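Local coordinates for ParB-C (Sulfolobus sp. NOB8H2, PDB 4RS7), which forms the histone-like C-terminal domain of the pNOB8 segregation protein ParB and probably binds DNA, at the interface of chains A and B. Sequence-based numbering; all coordinates share one arbitrary frame. Chains: chain A/B, ParB-C.

The three contacts illustrate how a histone-like fold pairs with its own copy along its long helix. Contact 1 lies about 8 Å from contact 2 and about 10 Å from contact 3, between the centres of their C-alpha atoms, while contacts 2 and 3 stand about 16 Å apart. Contacts 1 and 3 are near-twins with the chains exchanged, built round B:Tyr41 and A:Tyr41. The long helix of each chain (24-50 in A, 24-49 in B) enters all three, so they are parts of one continuous, probably dimer-forming surface. The selenomethionines B:Met37 (contact 2) and A:Met37 (contact 3) take different rotamers, so the two-fold symmetry is imperfect in detail.

Contact 1: the interface of chains A and B. Residues chain A 44-45, 70, 74, 78; chain B 41, 79-80.
A hydrophobic two-fold interface, in which B:Tyr41 and B:Leu80 pack against A:Ala44, A:Phe70 and A:Phe78, joins two copies of the histone-like fold into what is likely to be the biological dimer. B:Tyr41 projects from the long helix 24-49 of chain B; with CG anti to the carbonyl carbon (chi1 -72°) its ring swings beside the backbone N, which directs it between A:Ala44 and A:Phe78. The methyl CB of A:Ala44 meets the phenol carbon CZ of B:Tyr41 at 3.4 Å, and the small residue lets the ring come this near. Against the opposite face A:Phe78 turns its edge: the planes stand at 88°, in an edge-to-face pair with CE2 of A:Phe78 3.7 Å from CE2 of B:Tyr41. A:Val74 crosses the tyrosine at about a right angle, CB lying 3.8 Å from CE1 of B:Tyr41. The phenyl ring of A:Phe70 is sandwiched. On one face sits CG2 of its own chain's A:Val74, displaced toward the rim; over the middle of the opposite face lies CD1 of B:Leu80, 3.8 Å from the ring centroid of A:Phe70, a CH-pi contact. CB of B:Leu80 touches the same ring at CE2 of A:Phe70, 3.5 Å away. CD1 of B:Leu80 also reaches the hydroxymethyl group of A:Ser45, so this one branch bridges helices 24-50 and 63-74 of chain A.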
ATOM      1  N   ALA A  44       3.715   2.411   5.999  1.00  9.95           N
ATOM      2  CA  ALA A  44       2.315   2.529   6.373  1.00 11.30           C
ATOM      3  C   ALA A  44       1.999   1.678   7.601  1.00 11.12           C
ATOM      4  O   ALA A  44       1.307   2.128   8.511  1.00 14.16           O
ATOM      5  CB  ALA A  44       1.423   2.139   5.203  1.00 14.40           C
ATOM      6  N   SER A  45       2.500   0.444   7.626  1.00 11.14           N
ATOM      7  CA  SER A  45       2.290  -0.419   8.782  1.00 10.16           C
ATOM      8  C   SER A  45       2.914   0.205  10.026  1.00 13.65           C
ATOM      9  O   SER A  45       2.338   0.150  11.110  1.00 14.76           O
ATOM     10  CB  SER A  45       2.888  -1.813   8.547  1.00 15.37           C
ATOM     11  OG  SER A  45       2.195  -2.505   7.526  1.00 15.03           O
ATOM     12  N   PHE A  70      -7.700  -1.522  10.622  1.00 12.14           N
ATOM     13  CA  PHE A  70      -6.632  -1.159   9.689  1.00 12.07           C
ATOM     14  C   PHE A  70      -7.069  -1.360   8.242  1.00 12.05           C
ATOM     15  O   PHE A  70      -6.923  -0.465   7.411  1.00 12.40           O
ATOM     16  CB  PHE A  70      -5.359  -1.968   9.964  1.00 14.98           C
ATOM     17  CG  PHE A  70      -4.290  -1.814   8.902  1.00 14.20           C
ATOM     18  CD1 PHE A  70      -3.439  -0.721   8.908  1.00 13.60           C
ATOM     19  CD2 PHE A  70      -4.132  -2.770   7.909  1.00 16.20           C
ATOM     20  CE1 PHE A  70      -2.454  -0.579   7.945  1.00 12.92           C
ATOM     21  CE2 PHE A  70      -3.146  -2.633   6.941  1.00 14.95           C
ATOM     22  CZ  PHE A  70      -2.309  -1.538   6.961  1.00 13.63           C
ATOM     23  N   VAL A  74      -7.417   1.322   5.075  1.00 16.33           N
ATOM     24  CA  VAL A  74      -6.457   1.409   3.971  1.00 14.32           C
ATOM     25  C   VAL A  74      -6.817   0.646   2.693  1.00 15.36           C
ATOM     26  O   VAL A  74      -6.178   0.843   1.664  1.00 16.16           O
ATOM     27  CB  VAL A  74      -5.033   1.004   4.422  1.00 15.57           C
ATOM     28  CG1 VAL A  74      -4.614   1.828   5.639  1.00 12.66           C
ATOM     29  CG2 VAL A  74      -4.965  -0.495   4.725  1.00 14.42           C
ATOM     30  N   PHE A  78      -5.140   0.441  -1.603  1.00 14.45           N
ATOM     31  CA  PHE A  78      -4.441  -0.695  -2.203  1.00 13.90           C
ATOM     32  C   PHE A  78      -4.732  -0.755  -3.699  1.00 15.97           C
ATOM     33  O   PHE A  78      -5.428  -1.654  -4.172  1.00 14.98           O
ATOM     34  CB  PHE A  78      -4.877  -2.011  -1.549  1.00 14.56           C
ATOM     35  CG  PHE A  78      -4.349  -2.215  -0.150  1.00 16.45           C
ATOM     36  CD1 PHE A  78      -4.941  -3.143   0.693  1.00 17.96           C
ATOM     37  CD2 PHE A  78      -3.258  -1.502   0.314  1.00 14.53           C
ATOM     38  CE1 PHE A  78      -4.459  -3.350   1.976  1.00 15.53           C
ATOM     39  CE2 PHE A  78      -2.771  -1.705   1.595  1.00 17.47           C
ATOM     40  CZ  PHE A  78      -3.371  -2.627   2.426  1.00 16.86           C
TER
ATOM     41  N   TYR B  41       0.888   5.688   0.762  1.00 15.19           N
ATOM     42  CA  TYR B  41       0.596   4.732  -0.307  1.00 14.59           C
ATOM     43  C   TYR B  41       0.735   5.346  -1.695  1.00 17.66           C
ATOM     44  O   TYR B  41       1.062   4.654  -2.662  1.00 13.52           O
ATOM     45  CB  TYR B  41      -0.803   4.127  -0.141  1.00 14.16           C
ATOM     46  CG  TYR B  41      -0.924   3.147   1.009  1.00 16.10           C
ATOM     47  CD1 TYR B  41      -1.703   3.442   2.121  1.00 12.37           C
ATOM     48  CD2 TYR B  41      -0.258   1.928   0.981  1.00 18.44           C
ATOM     49  CE1 TYR B  41      -1.819   2.545   3.174  1.00 13.37           C
ATOM     50  CE2 TYR B  41      -0.364   1.027   2.028  1.00 19.81           C
ATOM     51  CZ  TYR B  41      -1.148   1.338   3.121  1.00 14.87           C
ATOM     52  OH  TYR B  41      -1.259   0.444   4.163  1.00 13.17           O
ATOM     53  N   ARG B  79      -1.074  -5.450   2.735  1.00 13.62           N
ATOM     54  CA  ARG B  79      -1.376  -6.065   4.021  1.00 10.43           C
ATOM     55  C   ARG B  79      -0.768  -5.267   5.158  1.00 13.70           C
ATOM     56  O   ARG B  79       0.028  -4.359   4.931  1.00 12.02           O
ATOM     57  CB  ARG B  79      -0.830  -7.493   4.057  1.00 11.86           C
ATOM     58  CG  ARG B  79       0.678  -7.578   3.875  1.00 10.66           C
ATOM     59  CD  ARG B  79       1.141  -9.028   3.641  1.00 12.22           C
ATOM     60  NE  ARG B  79       2.568  -9.087   3.338  1.00 10.63           N
ATOM     61  CZ  ARG B  79       3.523  -9.140   4.261  1.00 13.60           C
ATOM     62  NH1 ARG B  79       4.799  -9.187   3.901  1.00 16.90           N
ATOM     63  NH2 ARG B  79       3.205  -9.151   5.545  1.00 15.33           N
ATOM     64  N   LEU B  80      -1.164  -5.600   6.381  1.00 11.91           N
ATOM     65  CA  LEU B  80      -0.507  -5.060   7.557  1.00 11.40           C
ATOM     66  C   LEU B  80       0.688  -5.956   7.844  1.00 13.83           C
ATOM     67  O   LEU B  80       0.522  -7.108   8.243  1.00 13.83           O
ATOM     68  CB  LEU B  80      -1.456  -5.065   8.756  1.00 11.46           C
ATOM     69  CG  LEU B  80      -0.865  -4.590  10.087  1.00 14.55           C
ATOM     70  CD1 LEU B  80      -0.399  -3.137   9.987  1.00 13.34           C
ATOM     71  CD2 LEU B  80      -1.876  -4.747  11.203  1.00 18.26           C
TER

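Contact 2: the interface of chains A and B. Residues chain A 47-48, 51-52, 73; chain B 33, 36-37, 40.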
ATOM      1  N   LEU A  47       3.383   3.439  10.687  1.00 12.66           N
ATOM      2  CA  LEU A  47       2.533   4.531  11.149  1.00 16.43           C
ATOM      3  C   LEU A  47       1.359   3.977  11.948  1.00 17.40           C
ATOM      4  O   LEU A  47       1.038   4.484  13.019  1.00 16.11           O
ATOM      5  CB  LEU A  47       2.030   5.382   9.981  1.00 13.25           C
ATOM      6  CG  LEU A  47       1.082   6.532  10.353  1.00 13.74           C
ATOM      7  CD1 LEU A  47       1.724   7.448  11.380  1.00 17.51           C
ATOM      8  CD2 LEU A  47       0.665   7.319   9.120  1.00 15.86           C
ATOM      9  N   TRP A  48       0.723   2.929  11.427  1.00 14.36           N
ATOM     10  CA  TRP A  48      -0.379   2.284  12.139  1.00 14.18           C
ATOM     11  C   TRP A  48       0.030   1.883  13.556  1.00 16.78           C
ATOM     12  O   TRP A  48      -0.603   2.291  14.527  1.00 15.20           O
ATOM     13  CB  TRP A  48      -0.875   1.053  11.380  1.00 14.02           C
ATOM     14  CG  TRP A  48      -1.929   0.286  12.120  1.00 12.14           C
ATOM     15  CD1 TRP A  48      -1.770  -0.899  12.782  1.00 15.39           C
ATOM     16  CD2 TRP A  48      -3.304   0.655  12.282  1.00 11.52           C
ATOM     17  NE1 TRP A  48      -2.966  -1.294  13.341  1.00 15.98           N
ATOM     18  CE2 TRP A  48      -3.923  -0.358  13.047  1.00 12.47           C
ATOM     19  CE3 TRP A  48      -4.073   1.740  11.850  1.00 15.05           C
ATOM     20  CZ2 TRP A  48      -5.275  -0.316  13.388  1.00 15.90           C
ATOM     21  CZ3 TRP A  48      -5.423   1.781  12.195  1.00 13.55           C
ATOM     22  CH2 TRP A  48      -6.005   0.761  12.956  1.00 11.51           C
ATOM     23  N   THR A  51       0.449   4.781  16.061  1.00 12.25           N
ATOM     24  CA  THR A  51      -0.620   5.751  16.263  1.00 13.52           C
ATOM     25  C   THR A  51      -1.940   5.075  16.611  1.00 20.60           C
ATOM     26  O   THR A  51      -2.203   4.783  17.775  1.00 19.93           O
ATOM     27  CB  THR A  51      -0.803   6.687  15.039  1.00 18.28           C
ATOM     28  OG1 THR A  51      -1.058   5.913  13.862  1.00 15.00           O
ATOM     29  CG2 THR A  51       0.441   7.546  14.824  1.00 16.99           C
ATOM     30  N   VAL A  52      -2.764   4.821  15.602  1.00 19.09           N
ATOM     31  CA  VAL A  52      -4.096   4.278  15.845  1.00 20.18           C
ATOM     32  C   VAL A  52      -4.081   2.926  16.561  1.00 17.95           C
ATOM     33  O   VAL A  52      -4.971   2.642  17.362  1.00 19.79           O
ATOM     34  CB  VAL A  52      -4.922   4.178  14.552  1.00 16.28           C
ATOM     35  CG1 VAL A  52      -6.323   3.659  14.861  1.00 15.62           C
ATOM     36  CG2 VAL A  52      -4.995   5.533  13.877  1.00 19.04           C
HETATM   37  N   MSE A  73      -9.492   1.041   7.018  1.00 14.00           N
HETATM   38  CA  MSE A  73      -8.862   2.333   6.762  1.00 16.40           C
HETATM   39  C   MSE A  73      -8.128   2.392   5.424  1.00 16.78           C
HETATM   40  O   MSE A  73      -8.207   3.398   4.715  1.00 15.52           O
HETATM   41  CB  MSE A  73      -7.887   2.702   7.888  1.00 11.46           C
HETATM   42  CG  MSE A  73      -7.113   3.998   7.631  1.00 14.40           C
HETATM   43 SE   MSE A  73      -5.792   4.399   9.009  1.00 19.83          SE
HETATM   44  CE  MSE A  73      -6.989   5.039  10.419  1.00 17.23           C
TER
ATOM     45  N   ILE B  33      -4.555  10.423  10.717  1.00 14.41           N
ATOM     46  CA  ILE B  33      -3.812   9.250  10.268  1.00 15.26           C
ATOM     47  C   ILE B  33      -4.377   8.709   8.951  1.00 15.48           C
ATOM     48  O   ILE B  33      -3.626   8.377   8.029  1.00 15.57           O
ATOM     49  CB  ILE B  33      -3.802   8.149  11.338  1.00 16.36           C
ATOM     50  CG1 ILE B  33      -3.111   8.659  12.605  1.00 13.67           C
ATOM     51  CG2 ILE B  33      -3.103   6.913  10.820  1.00 13.05           C
ATOM     52  CD1 ILE B  33      -1.683   9.092  12.377  1.00 14.81           C
ATOM     53  N   ASN B  36      -3.119  10.752   6.294  1.00 16.75           N
ATOM     54  CA  ASN B  36      -1.681  10.532   6.201  1.00 13.83           C
ATOM     55  C   ASN B  36      -1.370   9.236   5.450  1.00 20.96           C
ATOM     56  O   ASN B  36      -0.441   9.176   4.643  1.00 17.71           O
ATOM     57  CB  ASN B  36      -1.079  10.488   7.609  1.00 21.45           C
ATOM     58  CG  ASN B  36       0.385  10.877   7.642  1.00 38.69           C
ATOM     59  OD1 ASN B  36       1.102  10.776   6.641  1.00 39.08           O
ATOM     60  ND2 ASN B  36       0.844  11.322   8.809  1.00 31.68           N
HETATM   61  N   MSE B  37      -2.155   8.197   5.712  1.00 13.50           N
HETATM   62  CA  MSE B  37      -1.974   6.917   5.029  1.00 14.41           C
HETATM   63  C   MSE B  37      -2.061   7.080   3.518  1.00 15.23           C
HETATM   64  O   MSE B  37      -1.302   6.454   2.785  1.00 18.48           O
HETATM   65  CB  MSE B  37      -3.007   5.889   5.497  1.00 18.92           C
HETATM   66  CG  MSE B  37      -2.785   5.394   6.914  1.00 13.32           C
HETATM   67 SE   MSE B  37      -1.173   4.287   7.090  1.00 20.38          SE
HETATM   68  CE  MSE B  37      -1.236   4.021   9.011  1.00 17.47           C
ATOM     69  N   ILE B  40       1.277   8.215   2.110  1.00 13.04           N
ATOM     70  CA  ILE B  40       2.295   7.165   2.087  1.00 14.67           C
ATOM     71  C   ILE B  40       2.096   6.224   0.901  1.00 13.49           C
ATOM     72  O   ILE B  40       3.019   6.000   0.118  1.00 13.41           O
ATOM     73  CB  ILE B  40       2.318   6.363   3.408  1.00 14.56           C
ATOM     74  CG1 ILE B  40       2.744   7.280   4.563  1.00 14.55           C
ATOM     75  CG2 ILE B  40       3.242   5.137   3.290  1.00 10.46           C
ATOM     76  CD1 ILE B  40       2.604   6.659   5.940  1.00 19.32           C
TER
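The amide of B:Asn36 presents one face to A:Leu47, whose methyl CD2 stands over it, 3.9 Å from CG of B:Asn36. On the indole of A:Trp48, CG1 of A:Val52 lies above one face, out past the rim, 3.4 Å from CZ3 of A:Trp48, and CE of A:Met73 lies beyond that same CZ3 at 4.0 Å; the indole itself touches chain B little. CE of B:Met37 instead meets the backbone of A:Trp48, 3.3 Å from its N. B:Met37, a selenomethionine, bends at chi2 (-69°) and then runs extended, which carries CE alongside A:Leu47, 3.7 Å from its CB. At that bend CG of B:Met37 meets the selenium of A:Met73, also selenomethionine, the two chains crossing at about a right angle. A:Leu47 and B:Ile33 run antiparallel past one another, while CD2 of A:Leu47 packs at 3.8 Å against CD1 of B:Ile40. B:Ile33 and A:Thr51 approach tip to tip, CD1 of B:Ile33 3.6 Å from CG2 of A:Thr51. The threonine hydroxyl OG1 donates to O of A:Leu47 at 2.7 Å from above the carbonyl plane, holding a rotation (chi1 57°) in which OG1 and CG2 both face B:Ile33. The patch sets helix 24-49 of chain B against the C-terminal end of helix 24-50 of chain A, where helix 52-58 begins, and A:Met73 from helix 63-74 reaches in against B:Met37.

Contact 3: the interface of chains A and B. Residues chain A 37, 41, 79; chain B 44, 70, 74, 78.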
HETATM    1  N   MSE A  37       9.711  -0.940  -3.309  1.00 16.22           N
HETATM    2  CA  MSE A  37       8.268  -0.820  -3.138  1.00 17.39           C
HETATM    3  C   MSE A  37       7.806  -1.392  -1.797  1.00 16.86           C
HETATM    4  O   MSE A  37       6.865  -0.879  -1.180  1.00 18.02           O
HETATM    5  CB  MSE A  37       7.552  -1.544  -4.276  1.00 15.28           C
HETATM    6  CG  MSE A  37       6.158  -1.051  -4.541  1.00 31.58           C
HETATM    7 SE   MSE A  37       6.181   0.608  -5.551  1.00 28.37          SE
HETATM    8  CE  MSE A  37       6.041  -0.110  -7.358  1.00 30.56           C
ATOM      9  N   TYR A  41       5.054   0.081   1.748  1.00 10.64           N
ATOM     10  CA  TYR A  41       3.960  -0.574   2.451  1.00 15.29           C
ATOM     11  C   TYR A  41       4.309  -0.863   3.913  1.00 13.92           C
ATOM     12  O   TYR A  41       3.430  -0.878   4.779  1.00 12.53           O
ATOM     13  CB  TYR A  41       3.502  -1.815   1.677  1.00 10.58           C
ATOM     14  CG  TYR A  41       2.898  -1.420   0.351  1.00 12.91           C
ATOM     15  CD1 TYR A  41       3.696  -1.259  -0.775  1.00 17.44           C
ATOM     16  CD2 TYR A  41       1.539  -1.153   0.233  1.00 13.70           C
ATOM     17  CE1 TYR A  41       3.155  -0.871  -1.989  1.00 15.64           C
ATOM     18  CE2 TYR A  41       0.985  -0.761  -0.984  1.00 11.24           C
ATOM     19  CZ  TYR A  41       1.803  -0.624  -2.088  1.00 15.61           C
ATOM     20  OH  TYR A  41       1.277  -0.238  -3.301  1.00 14.32           O
ATOM     21  N   ARG A  79      -4.206   0.215  -4.437  1.00 16.35           N
ATOM     22  CA  ARG A  79      -4.471   0.319  -5.863  1.00 16.33           C
ATOM     23  C   ARG A  79      -3.411   1.182  -6.520  1.00 17.69           C
ATOM     24  O   ARG A  79      -2.598   1.807  -5.841  1.00 15.21           O
ATOM     25  CB  ARG A  79      -5.853   0.944  -6.091  1.00 18.18           C
ATOM     26  CG  ARG A  79      -5.955   2.391  -5.614  1.00 13.42           C
ATOM     27  CD  ARG A  79      -7.396   2.915  -5.635  1.00 19.17           C
ATOM     28  NE  ARG A  79      -7.490   4.214  -4.970  1.00 17.58           N
ATOM     29  CZ  ARG A  79      -7.249   5.380  -5.562  1.00 20.74           C
ATOM     30  NH1 ARG A  79      -6.912   5.423  -6.844  1.00 19.08           N
ATOM     31  NH2 ARG A  79      -7.352   6.507  -4.876  1.00 27.94           N
TER
ATOM     32  N   ALA B  44       3.935   4.721  -3.752  1.00 11.79           N
ATOM     33  CA  ALA B  44       4.069   3.551  -4.613  1.00 14.96           C
ATOM     34  C   ALA B  44       3.739   3.878  -6.068  1.00 12.55           C
ATOM     35  O   ALA B  44       4.447   3.453  -6.984  1.00 15.43           O
ATOM     36  CB  ALA B  44       3.201   2.411  -4.103  1.00 12.91           C
ATOM     37  N   PHE B  70       1.993  -3.929 -12.378  1.00 13.48           N
ATOM     38  CA  PHE B  70       2.041  -3.225 -11.097  1.00 16.71           C
ATOM     39  C   PHE B  70       1.386  -4.045  -9.988  1.00 14.62           C
ATOM     40  O   PHE B  70       1.969  -4.245  -8.920  1.00 14.13           O
ATOM     41  CB  PHE B  70       1.362  -1.851 -11.191  1.00 18.81           C
ATOM     42  CG  PHE B  70       1.236  -1.144  -9.862  1.00 13.97           C
ATOM     43  CD1 PHE B  70       2.312  -0.461  -9.320  1.00 14.52           C
ATOM     44  CD2 PHE B  70       0.044  -1.169  -9.156  1.00 16.47           C
ATOM     45  CE1 PHE B  70       2.200   0.193  -8.097  1.00 14.78           C
ATOM     46  CE2 PHE B  70      -0.076  -0.517  -7.932  1.00 17.67           C
ATOM     47  CZ  PHE B  70       1.005   0.160  -7.405  1.00 18.32           C
ATOM     48  N   VAL B  74       2.986  -5.554  -6.451  1.00 15.05           N
ATOM     49  CA  VAL B  74       2.672  -5.033  -5.121  1.00 15.34           C
ATOM     50  C   VAL B  74       1.566  -5.761  -4.359  1.00 14.27           C
ATOM     51  O   VAL B  74       1.384  -5.513  -3.170  1.00 16.08           O
ATOM     52  CB  VAL B  74       2.363  -3.516  -5.158  1.00 18.60           C
ATOM     53  CG1 VAL B  74       3.543  -2.761  -5.753  1.00 13.06           C
ATOM     54  CG2 VAL B  74       1.080  -3.236  -5.943  1.00 14.18           C
ATOM     55  N   PHE B  78      -0.020  -5.737  -0.059  1.00 11.19           N
ATOM     56  CA  PHE B  78      -1.317  -5.185   0.326  1.00 13.17           C
ATOM     57  C   PHE B  78      -1.792  -5.750   1.660  1.00 16.08           C
ATOM     58  O   PHE B  78      -2.801  -6.450   1.718  1.00 16.38           O
ATOM     59  CB  PHE B  78      -2.372  -5.494  -0.742  1.00 15.62           C
ATOM     60  CG  PHE B  78      -2.277  -4.636  -1.977  1.00 15.30           C
ATOM     61  CD1 PHE B  78      -3.086  -4.900  -3.070  1.00 16.64           C
ATOM     62  CD2 PHE B  78      -1.395  -3.569  -2.046  1.00 15.40           C
ATOM     63  CE1 PHE B  78      -3.019  -4.120  -4.210  1.00 14.16           C
ATOM     64  CE2 PHE B  78      -1.323  -2.782  -3.187  1.00 12.70           C
ATOM     65  CZ  PHE B  78      -2.136  -3.059  -4.269  1.00 13.48           C
TER
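The phenol oxygen OH of A:Tyr41 meets several apolar groups of chain B, from helices 24-49 and 63-74 and the loop after them, in the probable dimer contact of the histone-like fold: CB of B:Ala44 lies 3.4 Å from this OH, CE2 of B:Phe78 lies 3.6 Å from it, and CB and CG2 of B:Val74 stand slightly farther off. A:Tyr41 and B:Phe78 run parallel as neighbours, with CE2 of A:Tyr41 in the plane of the phenylalanine ring at its edge, 3.8 Å from CE2 of B:Phe78. A phenylalanine in place of A:Tyr41 would probably leave the methyl of B:Ala44 and the edge of B:Phe78 without the oxygen they close round, opening a small gap between them. One turn earlier on helix 24-50, the selenomethionine A:Met37 lays its CG at the edge of the tyrosine ring, in plane. That same CG presses on CG1 of B:Val74 at 3.4 Å, a tight fit. Bends at chi2 (78°) and chi3 (93°) fold the chain so that the selenium of A:Met37 lies 3.7 Å from CA of B:Ala44 and its methyl CE 3.9 Å from CE1 of B:Phe70. B:Phe70 is backed on one face by CG2 of B:Val74. The far end of the B:Phe78 ring, CZ, lies 3.9 Å from the backbone N of A:Arg79.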